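Local coordinates for FAD-binding PCMH-type domain-containing protein (Gibberella zeae, PDB 6YJO) that carries a doubly linked flavin-adenine dinucleotide and probably works as an oxygen-dependent oxidoreductase acting on oligosaccharides, at residues V126-N129 with K130-C134; V267-P270 with K271-M275; K353-R357 with N358-S362; D443-T446 with K447-D451. All coordinates share one frame; numbering follows the deposited sequence.

Contact 1 of 4, residues V126-N129 with K130-C134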
# COMPACT_ATOMS: atom_id res chain seq x y z
N VAL A 126 1.75 13.67 14.84
CA VAL A 126 0.57 12.88 15.18
C VAL A 126 -0.12 13.55 16.36
O VAL A 126 0.54 14.11 17.24
CB VAL A 126 0.93 11.42 15.52
CG1 VAL A 126 -0.32 10.63 15.89
CG2 VAL A 126 1.66 10.76 14.36
N THR A 127 -1.45 13.50 16.37
CA THR A 127 -2.25 14.09 17.44
C THR A 127 -3.47 13.21 17.68
O THR A 127 -4.27 13.00 16.76
CB THR A 127 -2.68 15.52 17.08
OG1 THR A 127 -1.53 16.38 17.07
CG2 THR A 127 -3.70 16.05 18.07
N LEU A 128 -3.60 12.70 18.90
CA LEU A 128 -4.70 11.84 19.31
C LEU A 128 -5.70 12.67 20.11
O LEU A 128 -5.36 13.22 21.16
CB LEU A 128 -4.20 10.66 20.14
CG LEU A 128 -5.26 9.75 20.78
CD1 LEU A 128 -6.17 9.12 19.73
CD2 LEU A 128 -4.60 8.67 21.62
N ASN A 129 -6.93 12.77 19.60
CA ASN A 129 -8.00 13.49 20.28
C ASN A 129 -8.68 12.60 21.31
O ASN A 129 -8.45 11.39 21.37
CB ASN A 129 -9.02 13.99 19.26
CG ASN A 129 -8.44 15.02 18.31
OD1 ASN A 129 -7.91 16.05 18.74
ND2 ASN A 129 -8.53 14.75 17.01
N LYS A 130 -9.53 13.22 22.13
CA LYS A 130 -10.17 12.51 23.23
C LYS A 130 -11.34 11.65 22.76
O LYS A 130 -11.65 10.64 23.40
CB LYS A 130 -10.65 13.51 24.29
CG LYS A 130 -9.53 14.22 25.03
CD LYS A 130 -8.61 13.24 25.74
CE LYS A 130 -7.72 13.94 26.74
NZ LYS A 130 -6.59 13.07 27.17
N ASP A 131 -12.00 12.03 21.67
CA ASP A 131 -13.05 11.20 21.08
C ASP A 131 -12.48 10.05 20.25
O ASP A 131 -13.26 9.32 19.62
CB ASP A 131 -14.00 12.06 20.24
CG ASP A 131 -13.33 12.70 19.03
OD1 ASP A 131 -12.13 12.47 18.80
OD2 ASP A 131 -14.03 13.44 18.30
N MET A 132 -11.16 9.89 20.24
CA MET A 132 -10.41 8.78 19.64
C MET A 132 -10.19 8.96 18.14
O MET A 132 -9.62 8.07 17.51
CB MET A 132 -11.09 7.42 19.90
CG MET A 132 -11.26 7.11 21.39
SD MET A 132 -9.71 6.96 22.31
CE MET A 132 -9.36 8.65 22.82
N SER A 133 -10.63 10.07 17.55
CA SER A 133 -10.11 10.45 16.25
C SER A 133 -8.66 10.91 16.40
O SER A 133 -8.20 11.24 17.50
CB SER A 133 -10.96 11.55 15.62
OG SER A 133 -10.79 12.78 16.31
N CYS A 134 -7.93 10.95 15.29
CA CYS A 134 -6.57 11.45 15.29
C CYS A 134 -6.31 12.26 14.03
O CYS A 134 -6.96 12.07 13.00
CB CYS A 134 -5.53 10.31 15.40
SG CYS A 134 -5.53 9.13 14.03
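Asn-129 and Ser-133 meet twice, once through the backbone and once through their side chains. The amide N of Asn-129 donates to Ser-133 O at 2.9 Å, and the side-chain ND2 of Asn-129 donates to Ser-133 OG at 3.1 Å, with the hydroxyl oxygen tilted 21° out of the amide plane. Ser-133 OG passes the chain of bonds on: it donates to Asp-131 OD1 at 2.8 Å, on the syn side of the carboxylate. The same OD1 takes the backbone N of Ser-133 from above the carboxylate plane, which makes an Asx turn, so one carboxylate oxygen accepts from both the backbone N and the hydroxyl of Ser-133. With CG between its own N and carbonyl carbon (chi1 64°), the Asp-131 carboxylate lies over the following residues, where OD1 meets Ser-133.

These bonds close the tip of a beta hairpin formed by strands 126-128 and 133-137. The four residues Asn-129 to Met-132 make a type I turn, in which Met-132 N donates to Asn-129 O at 3.3 Å from above the carbonyl plane. Beyond the turn, Leu-128 and Cys-134 form an antiparallel non-hydrogen-bonded pair, and the CA of Cys-134 lies 3.1 Å from Thr-127 O in a CA-H...O contact. On the face carrying Leu-128 and Cys-134, Leu-128 CD1 stands 3.7 Å from Ser-133 O. The methionine chain, bent at chi2 and chi3, brings Met-132 CE to 3.2 Å from Asn-129 O.

Leu-128 and Cys-134 pack on Phe-152 and Leu-149 of helix 142-152. Along the other edge of strand 133-137, Met-132 and Cys-134 bond through their backbones to Thr-234 and Phe-232 of strand 226-236.

Contact 2 of 4, residues V267-P270 with K271-M275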
# COMPACT_ATOMS: atom_id res chain seq x y z
N VAL A 267 -12.69 -18.19 4.21
CA VAL A 267 -14.11 -17.85 4.26
C VAL A 267 -14.65 -18.01 5.68
O VAL A 267 -15.51 -17.24 6.11
CB VAL A 267 -14.89 -18.71 3.26
CG1 VAL A 267 -16.39 -18.42 3.34
CG2 VAL A 267 -14.37 -18.50 1.85
N THR A 268 -14.15 -19.00 6.42
CA THR A 268 -14.78 -19.42 7.67
C THR A 268 -14.05 -18.95 8.92
O THR A 268 -14.67 -18.90 9.99
CB THR A 268 -14.89 -20.95 7.71
OG1 THR A 268 -13.58 -21.52 7.55
CG2 THR A 268 -15.81 -21.46 6.62
N ALA A 269 -12.76 -18.61 8.83
CA ALA A 269 -12.00 -18.34 10.04
C ALA A 269 -12.55 -17.12 10.77
O ALA A 269 -13.15 -16.24 10.16
CB ALA A 269 -10.53 -18.12 9.70
N PRO A 270 -12.38 -17.05 12.09
CA PRO A 270 -12.84 -15.87 12.83
C PRO A 270 -12.16 -14.60 12.35
O PRO A 270 -11.09 -14.63 11.72
CB PRO A 270 -12.46 -16.18 14.28
CG PRO A 270 -12.37 -17.66 14.34
CD PRO A 270 -11.85 -18.08 13.00
N LYS A 271 -12.79 -13.46 12.65
CA LYS A 271 -12.22 -12.17 12.26
C LYS A 271 -11.02 -11.79 13.11
O LYS A 271 -10.22 -10.95 12.68
CB LYS A 271 -13.29 -11.08 12.34
CG LYS A 271 -13.59 -10.58 13.75
CD LYS A 271 -14.78 -9.64 13.74
CE LYS A 271 -15.20 -9.27 15.15
NZ LYS A 271 -15.64 -10.48 15.92
N GLU A 272 -10.85 -12.40 14.29
CA GLU A 272 -9.66 -12.18 15.09
C GLU A 272 -8.39 -12.71 14.43
O GLU A 272 -7.29 -12.42 14.92
CB GLU A 272 -9.81 -12.83 16.47
CG GLU A 272 -10.63 -12.02 17.48
CD GLU A 272 -12.12 -12.19 17.31
OE1 GLU A 272 -12.54 -13.06 16.51
OE2 GLU A 272 -12.89 -11.45 17.97
N LEU A 273 -8.52 -13.47 13.35
CA LEU A 273 -7.40 -14.16 12.73
C LEU A 273 -6.96 -13.44 11.46
O LEU A 273 -7.80 -13.11 10.61
CB LEU A 273 -7.79 -15.61 12.41
CG LEU A 273 -6.75 -16.49 11.73
CD1 LEU A 273 -5.57 -16.78 12.64
CD2 LEU A 273 -7.42 -17.78 11.28
N ASN A 274 -5.66 -13.19 11.34
CA ASN A 274 -5.07 -12.54 10.17
C ASN A 274 -3.94 -13.43 9.65
O ASN A 274 -3.09 -13.87 10.42
CB ASN A 274 -4.53 -11.16 10.54
CG ASN A 274 -5.62 -10.23 11.05
OD1 ASN A 274 -6.16 -9.42 10.29
ND2 ASN A 274 -5.94 -10.33 12.33
N MET A 275 -3.94 -13.68 8.34
CA MET A 275 -3.05 -14.70 7.79
C MET A 275 -2.56 -14.30 6.41
O MET A 275 -3.25 -13.60 5.66
CB MET A 275 -3.76 -16.05 7.69
CG MET A 275 -2.87 -17.24 8.00
SD MET A 275 -3.81 -18.76 8.22
CE MET A 275 -4.08 -19.22 6.51
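A type I turn from Pro-270 to Leu-273 carries the chain out of helix 252-268 and into strand 273-280. Its closing bond runs from Leu-273 N to Pro-270 O at 3.3 Å, with the donor 58° out of the carbonyl plane. The N-H points fairly well at the oxygen (155° at the hydrogen), but it comes in over the carbonyl rather than along it.

Just before the turn, Ala-269 is the first residue to leave helical backbone angles, and its methyl group faces the start of the strand. Leu-273 answers from the other side of the turn: with CG anti to the backbone N (chi1 179°), its branch CD2 is carried to 3.5 Å from Ala-269 CB. Both residues are buried, and this pair of methyl groups is the apolar link across the turn. Leu-273 CB also lies 3.5 Å from Pro-270 O, beside the closing bond. On the outer side, the folded Glu-272, bent at chi2, brings OE1 to 3.8 Å from the ring carbon CB of Pro-270. Its other oxygen, OE2, pairs with Lys-271 NZ at 3.6 Å, a salt bridge reached by the bend of the lysine at chi4.

The carbonyl of Pro-270 has a second donor in Arg-181, whose NH1 also bonds Leu-273 O; Thr-182 OG1 takes up Lys-271 O. Leu-273 packs against Phe-265 of helix 252-268, Leu-297 of helix 294-308 and Tyr-290 of strand 283-290, while Pro-270 touches Ala-300 of helix 294-308, so the turn lies where these two helices meet the end of the antiparallel sheet.

Contact 3 of 4, residues K353-R357 with N358-S362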
# COMPACT_ATOMS: atom_id res chain seq x y z
N LYS A 353 -10.65 -13.47 -6.72
CA LYS A 353 -11.61 -14.28 -6.00
C LYS A 353 -11.04 -15.69 -5.80
O LYS A 353 -9.94 -16.01 -6.26
CB LYS A 353 -12.93 -14.34 -6.76
CG LYS A 353 -13.60 -12.99 -6.93
CD LYS A 353 -14.76 -13.05 -7.91
CE LYS A 353 -15.55 -11.75 -7.94
NZ LYS A 353 -16.43 -11.59 -6.74
N ALA A 354 -11.79 -16.52 -5.08
CA ALA A 354 -11.47 -17.93 -4.94
C ALA A 354 -11.09 -18.55 -6.28
O ALA A 354 -11.90 -18.58 -7.21
CB ALA A 354 -12.67 -18.66 -4.34
N LEU A 355 -9.86 -19.06 -6.37
CA LEU A 355 -9.43 -19.77 -7.56
C LEU A 355 -10.12 -21.13 -7.66
O LEU A 355 -10.43 -21.77 -6.65
CB LEU A 355 -7.91 -19.98 -7.55
CG LEU A 355 -7.03 -18.84 -8.08
CD1 LEU A 355 -7.09 -17.61 -7.19
CD2 LEU A 355 -5.59 -19.34 -8.23
N THR A 356 -10.34 -21.58 -8.90
CA THR A 356 -10.86 -22.91 -9.16
C THR A 356 -9.76 -23.95 -9.01
O THR A 356 -8.57 -23.62 -9.00
CB THR A 356 -11.45 -22.99 -10.57
OG1 THR A 356 -10.39 -22.87 -11.53
CG2 THR A 356 -12.46 -21.88 -10.79
N ARG A 357 -10.16 -25.22 -8.89
CA ARG A 357 -9.18 -26.30 -8.80
C ARG A 357 -8.14 -26.20 -9.91
O ARG A 357 -6.94 -26.30 -9.66
CB ARG A 357 -9.88 -27.66 -8.85
CG ARG A 357 -8.91 -28.83 -8.97
CD ARG A 357 -9.48 -30.13 -8.41
NE ARG A 357 -9.61 -30.09 -6.95
CZ ARG A 357 -8.64 -30.42 -6.10
NH1 ARG A 357 -7.45 -30.81 -6.54
NH2 ARG A 357 -8.86 -30.35 -4.79
N ASN A 358 -8.60 -25.98 -11.14
CA ASN A 358 -7.70 -25.97 -12.29
C ASN A 358 -6.85 -24.71 -12.35
O ASN A 358 -5.74 -24.74 -12.90
CB ASN A 358 -8.50 -26.12 -13.58
CG ASN A 358 -9.40 -27.35 -13.56
OD1 ASN A 358 -10.63 -27.23 -13.62
ND2 ASN A 358 -8.80 -28.53 -13.48
N GLN A 359 -7.34 -23.60 -11.78
CA GLN A 359 -6.53 -22.39 -11.70
C GLN A 359 -5.39 -22.56 -10.71
O GLN A 359 -4.26 -22.14 -10.98
CB GLN A 359 -7.41 -21.20 -11.33
CG GLN A 359 -8.11 -20.58 -12.53
CD GLN A 359 -9.43 -19.94 -12.17
OE1 GLN A 359 -9.70 -19.64 -11.01
NE2 GLN A 359 -10.28 -19.73 -13.18
N VAL A 360 -5.67 -23.17 -9.55
CA VAL A 360 -4.62 -23.42 -8.57
C VAL A 360 -3.60 -24.41 -9.13
O VAL A 360 -2.42 -24.35 -8.78
CB VAL A 360 -5.22 -23.92 -7.24
CG1 VAL A 360 -4.13 -24.07 -6.18
CG2 VAL A 360 -6.30 -22.97 -6.75
N LYS A 361 -4.03 -25.33 -10.00
CA LYS A 361 -3.11 -26.29 -10.58
C LYS A 361 -2.19 -25.63 -11.60
O LYS A 361 -1.01 -25.98 -11.70
CB LYS A 361 -3.88 -27.45 -11.21
CG LYS A 361 -4.52 -28.39 -10.19
CD LYS A 361 -5.61 -29.28 -10.79
CE LYS A 361 -5.05 -30.40 -11.66
NZ LYS A 361 -6.12 -31.33 -12.13
N SER A 362 -2.70 -24.65 -12.36
CA SER A 362 -1.87 -23.94 -13.32
C SER A 362 -0.81 -23.10 -12.62
O SER A 362 0.33 -23.02 -13.08
CB SER A 362 -2.74 -23.06 -14.22
OG SER A 362 -1.94 -22.27 -15.09
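Gln-359 lays its side chain back across Thr-356, the two crossing at a slant, so that each reaches the other's backbone. The glutamine amide oxygen OE1 receives Thr-356 N at 2.9 Å in a nearly straight bond (173° at the hydrogen), yet the donor stands 52° out of the plane of the amide carbonyl. In return, Gln-359 N donates to Thr-356 OG1 at 3.1 Å. The threonine hydroxyl is turned between its own N and carbonyl carbon (chi1 68°), which aims it at the first turn of the helix, and Gln-359 CD lies 3.1 Å from Thr-356 OG1. CG2 of Thr-356, on the other branch, comes within 3.6 Å of Gln-359 OE1.

This reciprocal pair is a capping box: Thr-356 is the N-cap of helix 357-371, and its hydroxyl supplies an acceptor for an amide of the first turn. Regular helical bonds then begin, Val-360 N to Thr-356 O at 3.0 Å and Lys-361 N to Arg-357 O at 3.1 Å. Leu-355, just before the cap, slants across Val-360 in a hydrophobic staple, its CB 3.5 Å from Val-360 CG2, while its CG and CD2 rest near the glutamine CB. On the outer side, the aliphatic part of Lys-361 leans over Arg-357, CD to CG at 3.8 Å.

The guanidinium of Arg-357 turns away to a salt bridge with Glu-257, on helix 252-268, which Val-360 also touches through Leu-259 and Leu-260. Leu-355 points its side chain onto Leu-417 and Trp-419 of strand 417-423, and its N bonds to Gln-263 OE1.

Contact 4 of 4, residues D443-T446 with K447-D451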
# COMPACT_ATOMS: atom_id res chain seq x y z
N ASP A 443 0.15 -14.46 -14.69
CA ASP A 443 -0.75 -14.92 -15.75
C ASP A 443 -1.24 -16.34 -15.49
O ASP A 443 -2.40 -16.66 -15.78
CB ASP A 443 -0.06 -14.83 -17.11
CG ASP A 443 0.26 -13.41 -17.51
OD1 ASP A 443 -0.42 -12.49 -17.02
OD2 ASP A 443 1.19 -13.21 -18.32
N SER A 444 -0.37 -17.20 -14.97
CA SER A 444 -0.77 -18.58 -14.67
C SER A 444 -2.01 -18.63 -13.79
O SER A 444 -2.75 -19.61 -13.81
CB SER A 444 0.39 -19.32 -13.99
OG SER A 444 0.54 -18.89 -12.65
N VAL A 445 -2.24 -17.57 -13.00
CA VAL A 445 -3.41 -17.51 -12.13
C VAL A 445 -4.65 -17.07 -12.90
O VAL A 445 -5.73 -17.63 -12.74
CB VAL A 445 -3.13 -16.58 -10.94
CG1 VAL A 445 -4.42 -16.24 -10.21
CG2 VAL A 445 -2.11 -17.20 -10.00
N THR A 446 -4.50 -16.06 -13.77
CA THR A 446 -5.64 -15.34 -14.32
C THR A 446 -6.11 -15.87 -15.67
O THR A 446 -7.21 -15.51 -16.11
CB THR A 446 -5.30 -13.86 -14.46
OG1 THR A 446 -4.14 -13.72 -15.30
CG2 THR A 446 -5.02 -13.24 -13.10
N LYS A 447 -5.31 -16.71 -16.33
CA LYS A 447 -5.64 -17.18 -17.68
C LYS A 447 -7.09 -17.63 -17.81
O LYS A 447 -7.81 -17.19 -18.71
CB LYS A 447 -4.69 -18.31 -18.08
CG LYS A 447 -3.41 -17.82 -18.74
CD LYS A 447 -2.46 -18.96 -19.10
CE LYS A 447 -3.03 -19.85 -20.20
NZ LYS A 447 -1.98 -20.67 -20.87
N THR A 448 -7.54 -18.52 -16.93
CA THR A 448 -8.88 -19.09 -17.01
C THR A 448 -9.95 -18.20 -16.37
O THR A 448 -11.14 -18.49 -16.51
CB THR A 448 -8.90 -20.47 -16.35
OG1 THR A 448 -7.95 -21.32 -17.00
CG2 THR A 448 -10.28 -21.11 -16.43
N MET A 449 -9.55 -17.12 -15.70
CA MET A 449 -10.48 -16.30 -14.94
C MET A 449 -11.20 -15.31 -15.85
O MET A 449 -10.59 -14.73 -16.75
CB MET A 449 -9.72 -15.56 -13.84
CG MET A 449 -10.33 -15.66 -12.45
SD MET A 449 -9.28 -14.87 -11.21
CE MET A 449 -7.94 -16.04 -11.10
N ALA A 450 -12.50 -15.12 -15.61
CA ALA A 450 -13.25 -14.11 -16.34
C ALA A 450 -12.54 -12.76 -16.26
O ALA A 450 -12.10 -12.34 -15.19
CB ALA A 450 -14.67 -14.00 -15.77
N ASP A 451 -12.44 -12.09 -17.41
CA ASP A 451 -11.56 -10.93 -17.52
C ASP A 451 -11.87 -9.86 -16.47
O ASP A 451 -10.99 -9.07 -16.11
CB ASP A 451 -11.67 -10.32 -18.92
CG ASP A 451 -10.69 -9.20 -19.13
OD1 ASP A 451 -9.50 -9.50 -19.41
OD2 ASP A 451 -11.09 -8.02 -19.02
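Lys-447 N and Met-449 N find their acceptors four and three residues back, on Asp-443 O and Thr-446 O. Lys-447 N reaches Asp-443 O at 3.0 Å, coming nearly in line with the carbonyl, as the last regular helical bond here. That oxygen is shared: Thr-446 N also approaches it at 3.0 Å and Thr-446 OG1 at 3.4 Å, both weak bonds. The hydroxyl gets there because OG1 sits between the backbone N and carbonyl carbon of Thr-446 (chi1 58°), turned back toward the preceding turn. The lysine CG lies 3.3 Å from the same Asp-443 O, so its aliphatic chain covers the crowded carbonyl.

Thr-446 O is taken by Met-449 N at 2.9 Å, the closing bond of a type I turn from Thr-446 to Met-449 that carries the chain off the end of helix 431-446. The donor stands 59° out of the carbonyl plane. Met-449 then runs alongside Val-445, the two side chains pointing the same way; its terminal methyl CE rests 3.6 Å from Val-445 CG1 and 3.2 Å from Val-445 O. The bend at chi3 (-73°) turns that methyl back onto the helix.

Ser-444 OG bonds to Phe-441 O within its own helix, Ser-444 O pairs with Ser-362 OG, and the carboxylate of Asp-451 is held by salt bridges from Lys-472 and Arg-473 of helix 467-475. Val-445 packs on Phe-363 of helix 357-371 and on Leu-350 and Thr-352 of strand 346-352, while Thr-446 and Met-449 rest on Trp-454, placing the helix end between that helix and the edge strand of the sheet.

All four contacts are local and follow in series, none enclosing or crossing another. Contact 1 closes a hairpin in the FAD-binding part of the chain, at the surface and about 44 Å, centre to centre, from contacts 3 and 4 on the opposite side of the chain's centre. The other three belong to the region of the seven-stranded antiparallel sheet. Contact 2 closes the turn from helix 252-268 into strand 273-280, contact 3 starts helix 357-371 after strand 346-352, and contact 4 ends helix 431-446. Contacts 3 and 4 touch: Ser-362 OG lies 3.1 Å from Ser-444 O, probably hydrogen-bonded, and Gln-359 packs on Thr-448, joining these two helices.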